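Local coordinates for DNA alpha-glucosyltransferase (Enterobacteria phage T4, PDB 1XV5), which belongs to the GT-B class of glycosyltransferases, built from two Rossmann-like domains, and holds uridine-5'-diphosphate in a pocket of the model, at residues 130-135 / 154-159; 216-221 / 352-357; 174-179 / 383-388. All blocks are in the same frame, centred on the assembly; numbering follows the deposited sequence.

Contact 1 of 3, residues 130-135 / 154-159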
loop_
_atom_site.group_PDB
_atom_site.type_symbol
_atom_site.label_atom_id
_atom_site.label_comp_id
_atom_site.label_asym_id
_atom_site.label_seq_id
_atom_site.Cartn_x
_atom_site.Cartn_y
_atom_site.Cartn_z
ATOM N N GLU A 130 -17.471 -2.318 -15.998
ATOM C CA GLU A 130 -17.970 -3.664 -16.247
ATOM C C GLU A 130 -17.623 -4.585 -15.087
ATOM O O GLU A 130 -18.380 -5.492 -14.745
ATOM C CB GLU A 130 -17.384 -4.222 -17.547
ATOM C CG GLU A 130 -17.924 -3.552 -18.802
ATOM C CD GLU A 130 -17.121 -2.340 -19.233
ATOM O OE1 GLU A 130 -16.543 -1.651 -18.367
ATOM O OE2 GLU A 130 -17.082 -2.069 -20.450
ATOM N N THR A 131 -16.468 -4.339 -14.482
ATOM C CA THR A 131 -16.014 -5.137 -13.356
ATOM C C THR A 131 -16.932 -4.891 -12.164
ATOM O O THR A 131 -17.353 -5.827 -11.478
ATOM C CB THR A 131 -14.569 -4.761 -12.973
ATOM O OG1 THR A 131 -13.716 -4.938 -14.112
ATOM C CG2 THR A 131 -14.073 -5.635 -11.828
ATOM N N VAL A 132 -17.240 -3.622 -11.927
ATOM C CA VAL A 132 -18.108 -3.232 -10.824
ATOM C C VAL A 132 -19.519 -3.796 -10.987
ATOM O O VAL A 132 -20.137 -4.227 -10.013
ATOM C CB VAL A 132 -18.190 -1.690 -10.706
ATOM C CG1 VAL A 132 -19.253 -1.291 -9.692
ATOM C CG2 VAL A 132 -16.833 -1.135 -10.288
ATOM N N ARG A 133 -20.023 -3.807 -12.216
ATOM C CA ARG A 133 -21.369 -4.310 -12.470
ATOM C C ARG A 133 -21.507 -5.818 -12.259
ATOM O O ARG A 133 -22.593 -6.307 -11.949
ATOM C CB ARG A 133 -21.810 -3.931 -13.884
ATOM C CG ARG A 133 -21.958 -2.428 -14.082
ATOM C CD ARG A 133 -22.395 -2.073 -15.496
ATOM N NE ARG A 133 -22.522 -0.627 -15.676
ATOM C CZ ARG A 133 -23.468 0.118 -15.114
ATOM N NH1 ARG A 133 -24.385 -0.441 -14.335
ATOM N NH2 ARG A 133 -23.494 1.427 -15.326
ATOM N N ARG A 134 -20.412 -6.550 -12.420
ATOM C CA ARG A 134 -20.439 -7.998 -12.234
ATOM C C ARG A 134 -20.208 -8.366 -10.772
ATOM O O ARG A 134 -20.631 -9.424 -10.309
ATOM C CB ARG A 134 -19.362 -8.668 -13.095
ATOM C CG ARG A 134 -19.194 -10.165 -12.830
ATOM C CD ARG A 134 -20.462 -10.938 -13.161
ATOM N NE ARG A 134 -20.353 -12.365 -12.855
ATOM C CZ ARG A 134 -20.425 -12.886 -11.634
ATOM N NH1 ARG A 134 -20.314 -14.197 -11.464
ATOM N NH2 ARG A 134 -20.614 -12.102 -10.580
ATOM N N ALA A 135 -19.538 -7.477 -10.050
ATOM C CA ALA A 135 -19.219 -7.709 -8.649
ATOM C C ALA A 135 -20.419 -7.981 -7.750
ATOM O O ALA A 135 -21.459 -7.336 -7.861
ATOM C CB ALA A 135 -18.431 -6.524 -8.099
ATOM N N GLU A 154 -21.452 8.074 -11.162
ATOM C CA GLU A 154 -21.386 8.289 -12.600
ATOM C C GLU A 154 -21.912 7.059 -13.333
ATOM O O GLU A 154 -22.543 7.175 -14.384
ATOM C CB GLU A 154 -19.947 8.573 -13.027
ATOM C CG GLU A 154 -19.787 8.873 -14.506
ATOM C CD GLU A 154 -18.363 9.248 -14.870
ATOM O OE1 GLU A 154 -17.827 10.198 -14.262
ATOM O OE2 GLU A 154 -17.784 8.596 -15.765
ATOM N N TRP A 155 -21.651 5.883 -12.773
ATOM C CA TRP A 155 -22.108 4.640 -13.383
ATOM C C TRP A 155 -23.553 4.353 -12.988
ATOM O O TRP A 155 -24.281 3.672 -13.709
ATOM C CB TRP A 155 -21.218 3.468 -12.956
ATOM C CG TRP A 155 -19.775 3.612 -13.352
ATOM C CD1 TRP A 155 -19.292 4.062 -14.550
ATOM C CD2 TRP A 155 -18.632 3.259 -12.566
ATOM N NE1 TRP A 155 -17.917 4.009 -14.556
ATOM C CE2 TRP A 155 -17.486 3.520 -13.351
ATOM C CE3 TRP A 155 -18.463 2.745 -11.273
ATOM C CZ2 TRP A 155 -16.187 3.285 -12.885
ATOM C CZ3 TRP A 155 -17.170 2.511 -10.810
ATOM C CH2 TRP A 155 -16.051 2.782 -11.616
ATOM N N TYR A 156 -23.955 4.880 -11.835
ATOM C CA TYR A 156 -25.306 4.701 -11.316
ATOM C C TYR A 156 -25.870 6.082 -10.992
ATOM O O TYR A 156 -26.019 6.450 -9.826
ATOM C CB TYR A 156 -25.265 3.836 -10.056
ATOM C CG TYR A 156 -24.700 2.455 -10.297
ATOM C CD1 TYR A 156 -25.507 1.421 -10.768
ATOM C CD2 TYR A 156 -23.346 2.191 -10.087
ATOM C CE1 TYR A 156 -24.982 0.156 -11.025
ATOM C CE2 TYR A 156 -22.809 0.932 -10.342
ATOM C CZ TYR A 156 -23.632 -0.081 -10.810
ATOM O OH TYR A 156 -23.105 -1.327 -11.056
ATOM N N PRO A 157 -26.195 6.864 -12.033
ATOM C CA PRO A 157 -26.740 8.218 -11.897
ATOM C C PRO A 157 -28.006 8.322 -11.054
ATOM O O PRO A 157 -28.913 7.498 -11.165
ATOM C CB PRO A 157 -26.971 8.641 -13.345
ATOM C CG PRO A 157 -27.290 7.346 -14.019
ATOM C CD PRO A 157 -26.245 6.426 -13.439
ATOM N N GLU A 158 -28.050 9.347 -10.208
ATOM C CA GLU A 158 -29.197 9.591 -9.344
ATOM C C GLU A 158 -30.303 10.244 -10.165
ATOM O O GLU A 158 -31.274 10.768 -9.618
ATOM C CB GLU A 158 -28.791 10.500 -8.177
ATOM C CG GLU A 158 -27.808 9.851 -7.202
ATOM C CD GLU A 158 -27.285 10.816 -6.148
ATOM O OE1 GLU A 158 -26.577 10.364 -5.220
ATOM O OE2 GLU A 158 -27.573 12.026 -6.250
ATOM N N THR A 159 -30.138 10.205 -11.485
ATOM C CA THR A 159 -31.102 10.770 -12.426
ATOM C C THR A 159 -31.113 9.923 -13.698
ATOM O O THR A 159 -30.190 9.997 -14.511
ATOM C CB THR A 159 -30.738 12.222 -12.805
ATOM O OG1 THR A 159 -29.409 12.260 -13.342
ATOM C CG2 THR A 159 -30.820 13.130 -11.586
#
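Arg133 sets CG anti to its carbonyl carbon and runs extended to NE; chi4 (-70°) then sets CZ near the Tyr156 ring. Tyr156 turns its own CG the same way, and the two side chains run antiparallel: Arg133 CG lies 3.4 Å from Tyr156 OH, while Arg133 NH1 reaches Tyr156 CE1, also at 3.4 Å. The guanidinium and ring planes stand 54° apart, and Arg133 CZ lies 4.7 Å from the centroid of the Tyr156 ring, an off-centre cation-pi contact. At the edge of the guanidinium, Arg133 NH2 donates to Trp155 O at 2.9 Å, with a bent N-H...O angle of 136°. That carbonyl belongs to the last turn of helix 146-155, so the positive charge probably suits the partial negative charge gathered there. Arg133 NH2 has a second partner, the carboxylate of Glu129, in a salt bridge one turn back on its own helix. On the buried side Val132 divides its two methyls: CG2 touches Trp155 CZ3 at 3.7 Å, the side chains crossing at about a right angle, while CG1 stands at the edge of the Tyr156 ring, 4.1 Å from Tyr156 OH. The Trp155 indole also rests on Leu128 and Glu129, and Tyr156 packs on Glu167, Ala169 and Pro170. Helices 128-134 and 146-155 flank strand 137-140 along the chain, and Thr131, next to Val132 on the first helix, packs on Val112 of strand 109-114 and on Leu101 of helix 91-103, in the N-terminal Rossmann-like domain.

Contact 2 of 3, residues 216-221 / 352-357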
loop_
_atom_site.group_PDB
_atom_site.type_symbol
_atom_site.label_atom_id
_atom_site.label_comp_id
_atom_site.label_asym_id
_atom_site.label_seq_id
_atom_site.Cartn_x
_atom_site.Cartn_y
_atom_site.Cartn_z
ATOM N N PHE A 216 12.930 15.700 2.389
ATOM C CA PHE A 216 14.092 16.478 1.959
ATOM C C PHE A 216 14.196 17.724 2.830
ATOM O O PHE A 216 15.285 18.116 3.255
ATOM C CB PHE A 216 13.948 16.922 0.497
ATOM C CG PHE A 216 14.236 15.843 -0.510
ATOM C CD1 PHE A 216 15.472 15.203 -0.537
ATOM C CD2 PHE A 216 13.283 15.498 -1.465
ATOM C CE1 PHE A 216 15.754 14.235 -1.502
ATOM C CE2 PHE A 216 13.558 14.533 -2.432
ATOM C CZ PHE A 216 14.794 13.902 -2.451
ATOM N N ASP A 217 13.046 18.339 3.089
ATOM C CA ASP A 217 12.972 19.557 3.890
ATOM C C ASP A 217 13.429 19.282 5.321
ATOM O O ASP A 217 14.220 20.039 5.887
ATOM C CB ASP A 217 11.533 20.082 3.896
ATOM C CG ASP A 217 11.430 21.517 4.392
ATOM O OD1 ASP A 217 10.417 21.851 5.043
ATOM O OD2 ASP A 217 12.347 22.317 4.118
ATOM N N PHE A 218 12.936 18.191 5.898
ATOM C CA PHE A 218 13.297 17.834 7.265
ATOM C C PHE A 218 14.787 17.523 7.372
ATOM O O PHE A 218 15.422 17.842 8.374
ATOM C CB PHE A 218 12.473 16.630 7.738
ATOM C CG PHE A 218 12.563 16.372 9.221
ATOM C CD1 PHE A 218 12.242 17.371 10.138
ATOM C CD2 PHE A 218 12.937 15.122 9.701
ATOM C CE1 PHE A 218 12.289 17.124 11.514
ATOM C CE2 PHE A 218 12.988 14.863 11.070
ATOM C CZ PHE A 218 12.663 15.864 11.979
ATOM N N HIS A 219 15.349 16.899 6.343
ATOM C CA HIS A 219 16.770 16.583 6.367
ATOM C C HIS A 219 17.581 17.875 6.345
ATOM O O HIS A 219 18.512 18.057 7.129
ATOM C CB HIS A 219 17.165 15.738 5.159
ATOM C CG HIS A 219 18.597 15.306 5.179
ATOM N ND1 HIS A 219 19.463 15.537 4.132
ATOM C CD2 HIS A 219 19.317 14.661 6.128
ATOM C CE1 HIS A 219 20.656 15.055 4.434
ATOM N NE2 HIS A 219 20.593 14.517 5.640
ATOM N N GLU A 220 17.221 18.772 5.436
ATOM C CA GLU A 220 17.929 20.042 5.307
ATOM C C GLU A 220 17.852 20.913 6.558
ATOM O O GLU A 220 18.861 21.468 6.999
ATOM C CB GLU A 220 17.381 20.825 4.110
ATOM C CG GLU A 220 17.981 22.216 3.944
ATOM C CD GLU A 220 17.432 22.944 2.729
ATOM O OE1 GLU A 220 17.707 22.502 1.594
ATOM O OE2 GLU A 220 16.721 23.956 2.910
ATOM N N LYS A 221 16.657 21.024 7.129
ATOM C CA LYS A 221 16.445 21.867 8.302
ATOM C C LYS A 221 16.877 21.310 9.649
ATOM O O LYS A 221 17.344 22.065 10.506
ATOM C CB LYS A 221 14.972 22.268 8.392
ATOM C CG LYS A 221 14.497 23.156 7.257
ATOM C CD LYS A 221 13.021 23.483 7.397
ATOM C CE LYS A 221 12.549 24.392 6.270
ATOM N NZ LYS A 221 11.082 24.617 6.349
ATOM N N ASN A 352 4.277 22.032 10.854
ATOM C CA ASN A 352 4.178 23.352 11.474
ATOM C C ASN A 352 5.030 23.472 12.732
ATOM O O ASN A 352 5.122 24.544 13.331
ATOM C CB ASN A 352 2.720 23.668 11.794
ATOM C CG ASN A 352 1.911 23.988 10.553
ATOM O OD1 ASN A 352 0.689 23.851 10.543
ATOM N ND2 ASN A 352 2.591 24.429 9.499
ATOM N N ASP A 353 5.643 22.365 13.134
ATOM C CA ASP A 353 6.506 22.359 14.305
ATOM C C ASP A 353 7.485 21.195 14.198
ATOM O O ASP A 353 7.485 20.281 15.026
ATOM C CB ASP A 353 5.685 22.238 15.590
ATOM C CG ASP A 353 6.510 22.525 16.835
ATOM O OD1 ASP A 353 5.952 22.461 17.949
ATOM O OD2 ASP A 353 7.717 22.814 16.701
ATOM N N MET A 354 8.312 21.229 13.160
ATOM C CA MET A 354 9.290 20.174 12.957
ATOM C C MET A 354 10.314 20.165 14.087
ATOM O O MET A 354 10.939 19.140 14.363
ATOM C CB MET A 354 9.982 20.353 11.606
ATOM C CG MET A 354 9.065 20.062 10.423
ATOM S SD MET A 354 9.891 20.180 8.832
ATOM C CE MET A 354 9.631 21.917 8.455
ATOM N N GLU A 355 10.480 21.307 14.746
ATOM C CA GLU A 355 11.425 21.387 15.847
ATOM C C GLU A 355 10.981 20.416 16.936
ATOM O O GLU A 355 11.788 19.661 17.475
ATOM C CB GLU A 355 11.486 22.810 16.411
ATOM C CG GLU A 355 12.506 22.969 17.523
ATOM C CD GLU A 355 12.611 24.394 18.029
ATOM O OE1 GLU A 355 13.405 24.634 18.964
ATOM O OE2 GLU A 355 11.905 25.274 17.494
ATOM N N SER A 356 9.690 20.433 17.245
ATOM C CA SER A 356 9.140 19.547 18.263
ATOM C C SER A 356 9.301 18.094 17.825
ATOM O O SER A 356 9.589 17.218 18.639
ATOM C CB SER A 356 7.660 19.859 18.492
ATOM O OG SER A 356 7.099 18.977 19.446
ATOM N N THR A 357 9.106 17.847 16.535
ATOM C CA THR A 357 9.242 16.501 15.995
ATOM C C THR A 357 10.673 16.002 16.180
ATOM O O THR A 357 10.895 14.889 16.649
ATOM C CB THR A 357 8.897 16.469 14.494
ATOM O OG1 THR A 357 7.528 16.851 14.313
ATOM C CG2 THR A 357 9.114 15.075 13.921
#
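Met354, in the first turn of helix 354-365, reaches across to Phe218 of helix 212-223, and the two residues account for most of the area this contact buries. They pass in opposite directions: Met354 SD lies 3.9 Å from Phe218 CD1 and 5.2 Å from the ring centroid, 74° off the ring normal, an oblique Met-aromatic contact. At the ring edge, in its plane, Phe218 CE1 faces the backbone Met354 O at 3.7 Å, so the slightly positive rim of the ring meets a carbonyl oxygen. The bend at chi3 (-90°) turns Met354 CE off the line of its chain and toward a charged pair on the other helix, 3.5 Å from Asp217 OD1 and 3.7 Å from Lys221 NZ. Those two form a salt bridge one turn apart, Lys221 NZ to Asp217 OD1 at 3.1 Å, using the syn lone pair of the carboxylate; the methyl thus packs against both partners of an ion pair. Thr357, one turn after Met354, adds its methyl: CG2 lies 4.1 Å from Phe218 CZ, while its hydroxyl is hydrogen-bonded to Asp350 N. The start of this helix is fixed by Asp353 at the N-cap, whose OD2 accepts from Ser356 N at 3.1 Å, met from above the carboxylate plane. Phe349 meets Phe218 edge-to-face and also touches Met354 and Thr357, so both helices pack at strand 347-349, an outermost strand of the second parallel sheet, while Phe216 and His219 turn helix 212-223 toward strand 229-233.

Contact 3 of 3, residues 174-179 / 383-388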
loop_
_atom_site.group_PDB
_atom_site.type_symbol
_atom_site.label_atom_id
_atom_site.label_comp_id
_atom_site.label_asym_id
_atom_site.label_seq_id
_atom_site.Cartn_x
_atom_site.Cartn_y
_atom_site.Cartn_z
ATOM N N ASN A 174 -16.301 -0.630 3.281
ATOM C CA ASN A 174 -14.980 -0.106 3.567
ATOM C C ASN A 174 -14.076 -1.275 3.931
ATOM O O ASN A 174 -14.545 -2.302 4.424
ATOM C CB ASN A 174 -15.034 0.874 4.734
ATOM C CG ASN A 174 -13.680 1.471 5.045
ATOM O OD1 ASN A 174 -12.995 1.044 5.977
ATOM N ND2 ASN A 174 -13.279 2.458 4.251
ATOM N N PHE A 175 -12.781 -1.120 3.681
ATOM C CA PHE A 175 -11.814 -2.153 4.016
ATOM C C PHE A 175 -10.470 -1.497 4.284
ATOM O O PHE A 175 -10.239 -0.351 3.889
ATOM C CB PHE A 175 -11.663 -3.157 2.863
ATOM C CG PHE A 175 -10.658 -2.741 1.815
ATOM C CD1 PHE A 175 -9.370 -3.272 1.817
ATOM C CD2 PHE A 175 -10.998 -1.816 0.835
ATOM C CE1 PHE A 175 -8.431 -2.891 0.855
ATOM C CE2 PHE A 175 -10.073 -1.424 -0.133
ATOM C CZ PHE A 175 -8.784 -1.964 -0.124
ATOM N N GLN A 176 -9.603 -2.223 4.980
ATOM C CA GLN A 176 -8.248 -1.762 5.261
ATOM C C GLN A 176 -7.352 -2.808 4.617
ATOM O O GLN A 176 -7.682 -3.992 4.633
ATOM C CB GLN A 176 -7.946 -1.762 6.759
ATOM C CG GLN A 176 -8.778 -0.831 7.597
ATOM C CD GLN A 176 -8.536 -1.064 9.075
ATOM O OE1 GLN A 176 -7.476 -0.722 9.612
ATOM N NE2 GLN A 176 -9.513 -1.667 9.738
ATOM N N PRO A 177 -6.218 -2.390 4.033
ATOM C CA PRO A 177 -5.288 -3.337 3.399
ATOM C C PRO A 177 -4.452 -3.961 4.525
ATOM O O PRO A 177 -3.547 -3.320 5.066
ATOM C CB PRO A 177 -4.476 -2.443 2.469
ATOM C CG PRO A 177 -4.419 -1.143 3.219
ATOM C CD PRO A 177 -5.814 -0.992 3.784
ATOM N N PRO A 178 -4.738 -5.225 4.885
ATOM C CA PRO A 178 -4.035 -5.933 5.956
ATOM C C PRO A 178 -2.692 -6.559 5.633
ATOM O O PRO A 178 -2.388 -6.880 4.489
ATOM C CB PRO A 178 -5.040 -7.013 6.389
ATOM C CG PRO A 178 -6.276 -6.812 5.483
ATOM C CD PRO A 178 -5.735 -6.115 4.273
ATOM N N MET A 179 -1.901 -6.748 6.682
ATOM C CA MET A 179 -0.596 -7.377 6.570
ATOM C C MET A 179 -0.407 -8.240 7.806
ATOM O O MET A 179 -0.922 -7.910 8.874
ATOM C CB MET A 179 0.506 -6.318 6.521
ATOM C CG MET A 179 1.902 -6.890 6.426
ATOM S SD MET A 179 3.134 -5.594 6.229
ATOM C CE MET A 179 3.633 -5.339 7.943
ATOM N N TYR A 383 -0.592 -3.448 15.137
ATOM C CA TYR A 383 -1.082 -4.823 15.068
ATOM C C TYR A 383 -2.596 -4.809 15.313
ATOM O O TYR A 383 -3.378 -5.380 14.546
ATOM C CB TYR A 383 -0.391 -5.666 16.141
ATOM C CG TYR A 383 -1.075 -6.982 16.423
ATOM C CD1 TYR A 383 -1.018 -8.033 15.509
ATOM C CD2 TYR A 383 -1.800 -7.168 17.599
ATOM C CE1 TYR A 383 -1.670 -9.241 15.759
ATOM C CE2 TYR A 383 -2.458 -8.371 17.858
ATOM C CZ TYR A 383 -2.386 -9.401 16.934
ATOM O OH TYR A 383 -3.020 -10.596 17.191
ATOM N N GLN A 384 -3.004 -4.143 16.390
ATOM C CA GLN A 384 -4.417 -4.045 16.736
ATOM C C GLN A 384 -5.206 -3.333 15.643
ATOM O O GLN A 384 -6.356 -3.666 15.370
ATOM C CB GLN A 384 -4.587 -3.284 18.057
ATOM C CG GLN A 384 -4.140 -4.067 19.281
ATOM C CD GLN A 384 -5.066 -5.230 19.593
ATOM O OE1 GLN A 384 -4.689 -6.173 20.290
ATOM N NE2 GLN A 384 -6.289 -5.161 19.086
ATOM N N HIS A 385 -4.577 -2.354 15.005
ATOM C CA HIS A 385 -5.268 -1.599 13.976
ATOM C C HIS A 385 -5.436 -2.269 12.625
ATOM O O HIS A 385 -6.510 -2.181 12.029
ATOM C CB HIS A 385 -4.582 -0.252 13.749
ATOM C CG HIS A 385 -5.313 0.633 12.787
ATOM N ND1 HIS A 385 -4.810 0.967 11.547
ATOM C CD2 HIS A 385 -6.534 1.209 12.864
ATOM C CE1 HIS A 385 -5.692 1.710 10.902
ATOM N NE2 HIS A 385 -6.747 1.872 11.680
ATOM N N GLN A 386 -4.404 -2.956 12.145
ATOM C CA GLN A 386 -4.501 -3.516 10.800
ATOM C C GLN A 386 -3.876 -4.883 10.516
ATOM O O GLN A 386 -3.531 -5.172 9.369
ATOM C CB GLN A 386 -3.935 -2.466 9.827
ATOM C CG GLN A 386 -4.591 -2.412 8.458
ATOM C CD GLN A 386 -4.375 -1.071 7.771
ATOM O OE1 GLN A 386 -4.745 -0.022 8.308
ATOM N NE2 GLN A 386 -3.776 -1.098 6.581
ATOM N N ASP A 387 -3.730 -5.734 11.530
ATOM C CA ASP A 387 -3.160 -7.058 11.274
ATOM C C ASP A 387 -4.161 -7.890 10.467
ATOM O O ASP A 387 -5.371 -7.741 10.628
ATOM C CB ASP A 387 -2.852 -7.797 12.576
ATOM C CG ASP A 387 -2.106 -9.105 12.339
ATOM O OD1 ASP A 387 -0.895 -9.057 12.033
ATOM O OD2 ASP A 387 -2.733 -10.183 12.442
ATOM N N SER A 388 -3.650 -8.767 9.608
ATOM C CA SER A 388 -4.503 -9.622 8.785
ATOM C C SER A 388 -5.481 -10.454 9.611
ATOM O O SER A 388 -6.611 -10.702 9.183
ATOM C CB SER A 388 -3.642 -10.566 7.939
ATOM O OG SER A 388 -2.857 -9.848 7.004
#
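Gln386 NE2 donates to Pro177 O at 2.7 Å, a fairly straight bond (156° at the hydrogen) that approaches the carbonyl from above its plane. With Gln386 OE1 taking Leu306 N, both ends of this buried amide are engaged and its rotation is fixed. The second bond, Ser388 N to Met179 O at 3.0 Å, belongs to a single beta bridge between Met179 and Asp387. It lies where the linker leaving the first domain of the GT-B fold meets the C-terminal helices as they return to that domain. Asp387 CA also approaches Met179 O, at 3.4 Å, as a CA-H...O contact, so one carbonyl is gripped twice; a similar contact joins Pro178 CA to Gln386 O at 3.5 Å. Asp387 is the N-cap of helix 388-399, its carboxylate reaching Ser389 OG and Ile181 N at the start of helix 181-188. Around this polar centre the packing is close. Gln176 CB lies 3.8 Å from Gln386 CG, the two side chains crossing obliquely, and Pro178 CB sits 3.6 Å from Ser388 OG, with Phe392 and Gln395 of helix 388-399 against the same proline. The side chain of Pro177 comes within about 6 Å of the bound uridine-5'-diphosphate, and Pro177 CG lies 3.4 Å from Gln386 NE2, the atom that also holds Pro177 O.

From the N terminus, contact 1 closes first: strand 137-140 and its flanking connections separate the two helices, all within the first parallel sheet domain. The chain then passes through strand 172-174, an outermost strand of that sheet, into residues 174-179, which open contact 3. Everything of the second domain's sheet follows before contact 3 closes, and contact 2 is nested inside, joining helices 212-223 and 354-365. Helix 368-386 comes next and brings residues 383-388 back to the linker. Contact 1 is in series with both others. Its centre lies about 45 Å from that of contact 2, with contact 3 nearer the centre of the molecule (about 11 Å between centres), where the two domains join.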